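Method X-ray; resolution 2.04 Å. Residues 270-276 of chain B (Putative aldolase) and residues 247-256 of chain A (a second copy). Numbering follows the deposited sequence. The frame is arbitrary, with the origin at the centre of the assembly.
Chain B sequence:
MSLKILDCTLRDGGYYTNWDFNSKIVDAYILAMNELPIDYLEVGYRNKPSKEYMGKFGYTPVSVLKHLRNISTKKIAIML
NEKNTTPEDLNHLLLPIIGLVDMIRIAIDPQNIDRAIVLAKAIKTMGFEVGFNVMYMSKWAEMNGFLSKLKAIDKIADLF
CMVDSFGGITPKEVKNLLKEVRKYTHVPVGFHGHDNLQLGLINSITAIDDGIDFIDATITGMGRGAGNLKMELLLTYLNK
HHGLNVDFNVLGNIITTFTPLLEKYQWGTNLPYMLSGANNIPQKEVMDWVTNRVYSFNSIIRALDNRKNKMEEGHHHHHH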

# COMPACT_ATOMS: atom_id res chain seq x y z
N ASN B 270 -0.90 -8.56 5.97
CA ASN B 270 0.24 -9.32 6.44
C ASN B 270 0.33 -10.52 5.49
O ASN B 270 -0.51 -10.66 4.60
CB ASN B 270 0.03 -9.76 7.90
CG ASN B 270 -1.35 -10.34 8.14
OD1 ASN B 270 -1.81 -11.20 7.40
ND2 ASN B 270 -2.01 -9.88 9.20
N LEU B 271 1.33 -11.39 5.66
CA LEU B 271 1.47 -12.53 4.77
C LEU B 271 0.19 -13.37 4.59
O LEU B 271 -0.18 -13.70 3.46
CB LEU B 271 2.64 -13.42 5.22
CG LEU B 271 2.93 -14.57 4.25
CD1 LEU B 271 2.90 -14.03 2.82
CD2 LEU B 271 4.29 -15.21 4.55
N PRO B 272 -0.50 -13.72 5.68
CA PRO B 272 -1.72 -14.52 5.50
C PRO B 272 -2.76 -13.79 4.63
O PRO B 272 -3.41 -14.38 3.77
CB PRO B 272 -2.21 -14.73 6.93
CG PRO B 272 -0.94 -14.81 7.70
CD PRO B 272 -0.13 -13.67 7.11
N TYR B 273 -2.89 -12.49 4.87
CA TYR B 273 -3.84 -11.66 4.14
C TYR B 273 -3.38 -11.31 2.73
O TYR B 273 -4.20 -11.02 1.87
CB TYR B 273 -4.18 -10.41 4.97
CG TYR B 273 -4.94 -10.73 6.24
CD1 TYR B 273 -5.76 -11.85 6.32
CD2 TYR B 273 -4.86 -9.90 7.37
CE1 TYR B 273 -6.49 -12.15 7.47
CE2 TYR B 273 -5.59 -10.18 8.53
CZ TYR B 273 -6.40 -11.31 8.57
OH TYR B 273 -7.14 -11.60 9.69
N MSE B 274 -2.08 -11.35 2.48
CA MSE B 274 -1.59 -11.07 1.14
C MSE B 274 -1.91 -12.30 0.31
O MSE B 274 -2.28 -12.21 -0.86
CB MSE B 274 -0.07 -10.84 1.15
CG MSE B 274 0.39 -9.79 2.14
SE MSE B 274 2.30 -9.44 2.02
CE MSE B 274 3.14 -10.84 3.03
N LEU B 275 -1.75 -13.46 0.93
CA LEU B 275 -2.03 -14.73 0.27
C LEU B 275 -3.51 -14.85 -0.07
O LEU B 275 -3.86 -15.21 -1.18
CB LEU B 275 -1.61 -15.89 1.16
CG LEU B 275 -0.10 -16.07 1.36
CD1 LEU B 275 0.14 -17.14 2.41
CD2 LEU B 275 0.53 -16.45 0.04
N SER B 276 -4.37 -14.52 0.89
CA SER B 276 -5.81 -14.61 0.66
C SER B 276 -6.24 -13.60 -0.40
O SER B 276 -7.12 -13.86 -1.21
CB SER B 276 -6.60 -14.40 1.97
OG SER B 276 -6.36 -13.14 2.57
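Chain A 247-256: DFNVLGNIIT

How does chain A lie on chain B? Residues 248-256 of chain A form a helix, and so do residues 271-276 of chain B; both helices run on beyond these stretches. Their N-to-C directions differ by 146°, so the two run roughly antiparallel but clearly splayed, and their axes come no closer than 11.6 Å. Backbones approach most nearly at Gly A252, whose CA lies 6.8 Å from the CA of Leu B271. No hydrogen bond crosses between the stretches; the contact is apolar packing that buries 241 Å², both sides summed.

What happens where the chain A helix begins? Asp A247 touches nothing in the chain B stretch, but it caps its own helix: its OD1 accepts from Val A250 N at 3.1 Å and, in a weak bond, from Asn A249 N at 2.9 Å. The next residue makes the first contact. Phe A248 (chi1 m) directs its CA-to-CB bond toward the chain B stretch and offers a ring face to Leu B275, whose CD2 stands 3.8 Å from the ring centroid and 22° off the normal, a CH-pi contact. Leu B275 CD2 is also 3.5 Å from Phe A248 CE1. Leu B271 CD1 approaches the ring obliquely, 4.3 Å from Phe A248 CD1. Asn A249 and Val A250 make no contact with the chain B stretch.

What does the middle of the helix set against Leu B271? The CA-to-CB bond of Leu A251 points toward the chain B stretch, and its CG lies 4.2 Å from Leu B271 CD2. Beside it, Gly A252 has no side chain, and Leu B271 CD2 reaches Gly A252 CA at 3.5 Å, against the bare backbone. An ideal CB on Gly A252 would lie 3.6 Å from Leu B271 CD2. Leu B271 is thus a knob in a hole formed by Phe A248, Leu A251, Gly A252 and Ile A255, and with 82 Å² covered it contributes the largest share of any residue here.

What closes the contact toward the end of the chain A stretch? Asn A253 points away, and Ile A254 makes no contact with the chain B stretch, so the packing resumes one turn beyond Leu A251, at Ile A255. Ile A255 CD1 comes within 3.9 Å of Leu B271 CB. Ile A255 CD1 also lies 4.4 Å from CE of Met B274, a selenomethionine. Thr A256 stands clear of the chain B stretch. Phe A248, Leu A251, Gly A252 and Ile A255 follow the three- and four-residue repeat of a helix that turns one side to its partner.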

# COMPACT_ATOMS: atom_id res chain seq x y z
N ASP A 247 8.73 -20.18 -1.70
CA ASP A 247 8.58 -21.01 -0.51
C ASP A 247 8.05 -20.07 0.56
O ASP A 247 8.80 -19.34 1.21
CB ASP A 247 9.92 -21.58 -0.03
CG ASP A 247 9.76 -22.48 1.18
OD1 ASP A 247 8.78 -22.30 1.93
OD2 ASP A 247 10.61 -23.37 1.39
N PHE A 248 6.73 -20.08 0.73
CA PHE A 248 6.07 -19.21 1.69
C PHE A 248 6.35 -19.55 3.14
O PHE A 248 6.21 -18.70 4.02
CB PHE A 248 4.58 -19.21 1.40
CG PHE A 248 4.22 -18.48 0.13
CD1 PHE A 248 4.20 -17.09 0.10
CD2 PHE A 248 3.95 -19.18 -1.04
CE1 PHE A 248 3.90 -16.41 -1.07
CE2 PHE A 248 3.65 -18.51 -2.23
CZ PHE A 248 3.63 -17.12 -2.25
N ASN A 249 6.74 -20.80 3.41
CA ASN A 249 7.05 -21.21 4.77
C ASN A 249 8.26 -20.40 5.22
O ASN A 249 8.26 -19.82 6.31
CB ASN A 249 7.33 -22.71 4.84
CG ASN A 249 6.06 -23.55 4.75
OD1 ASN A 249 4.99 -23.05 4.41
ND2 ASN A 249 6.18 -24.85 5.04
N VAL A 250 9.28 -20.36 4.36
CA VAL A 250 10.49 -19.60 4.64
C VAL A 250 10.17 -18.10 4.71
O VAL A 250 10.66 -17.40 5.59
CB VAL A 250 11.57 -19.82 3.54
CG1 VAL A 250 12.71 -18.83 3.71
CG2 VAL A 250 12.11 -21.25 3.62
N LEU A 251 9.34 -17.62 3.79
CA LEU A 251 8.98 -16.21 3.77
C LEU A 251 8.32 -15.82 5.10
O LEU A 251 8.67 -14.80 5.70
CB LEU A 251 8.02 -15.93 2.60
CG LEU A 251 7.69 -14.47 2.27
CD1 LEU A 251 8.98 -13.66 2.11
CD2 LEU A 251 6.88 -14.43 0.98
N GLY A 252 7.39 -16.64 5.57
CA GLY A 252 6.73 -16.36 6.84
C GLY A 252 7.71 -16.38 8.00
O GLY A 252 7.62 -15.56 8.91
N ASN A 253 8.65 -17.33 7.98
CA ASN A 253 9.62 -17.42 9.05
C ASN A 253 10.58 -16.23 9.09
O ASN A 253 10.94 -15.76 10.16
CB ASN A 253 10.42 -18.72 8.96
CG ASN A 253 9.57 -19.95 9.21
OD1 ASN A 253 8.54 -19.88 9.89
ND2 ASN A 253 9.99 -21.09 8.67
N ILE A 254 11.01 -15.76 7.92
CA ILE A 254 11.94 -14.64 7.91
C ILE A 254 11.21 -13.35 8.32
O ILE A 254 11.82 -12.45 8.90
CB ILE A 254 12.63 -14.48 6.52
CG1 ILE A 254 13.80 -13.50 6.64
CG2 ILE A 254 11.65 -13.99 5.46
CD1 ILE A 254 14.85 -13.92 7.66
N ILE A 255 9.91 -13.28 8.05
CA ILE A 255 9.13 -12.12 8.46
C ILE A 255 9.10 -12.12 9.99
O ILE A 255 9.31 -11.09 10.63
CB ILE A 255 7.68 -12.19 7.93
CG1 ILE A 255 7.65 -11.88 6.43
CG2 ILE A 255 6.79 -11.23 8.73
CD1 ILE A 255 6.29 -12.05 5.80
N THR A 256 8.86 -13.30 10.56
CA THR A 256 8.81 -13.45 12.01
C THR A 256 10.13 -13.06 12.65
O THR A 256 10.15 -12.46 13.72
CB THR A 256 8.47 -14.91 12.41
OG1 THR A 256 7.14 -15.23 11.98
CG2 THR A 256 8.56 -15.08 13.92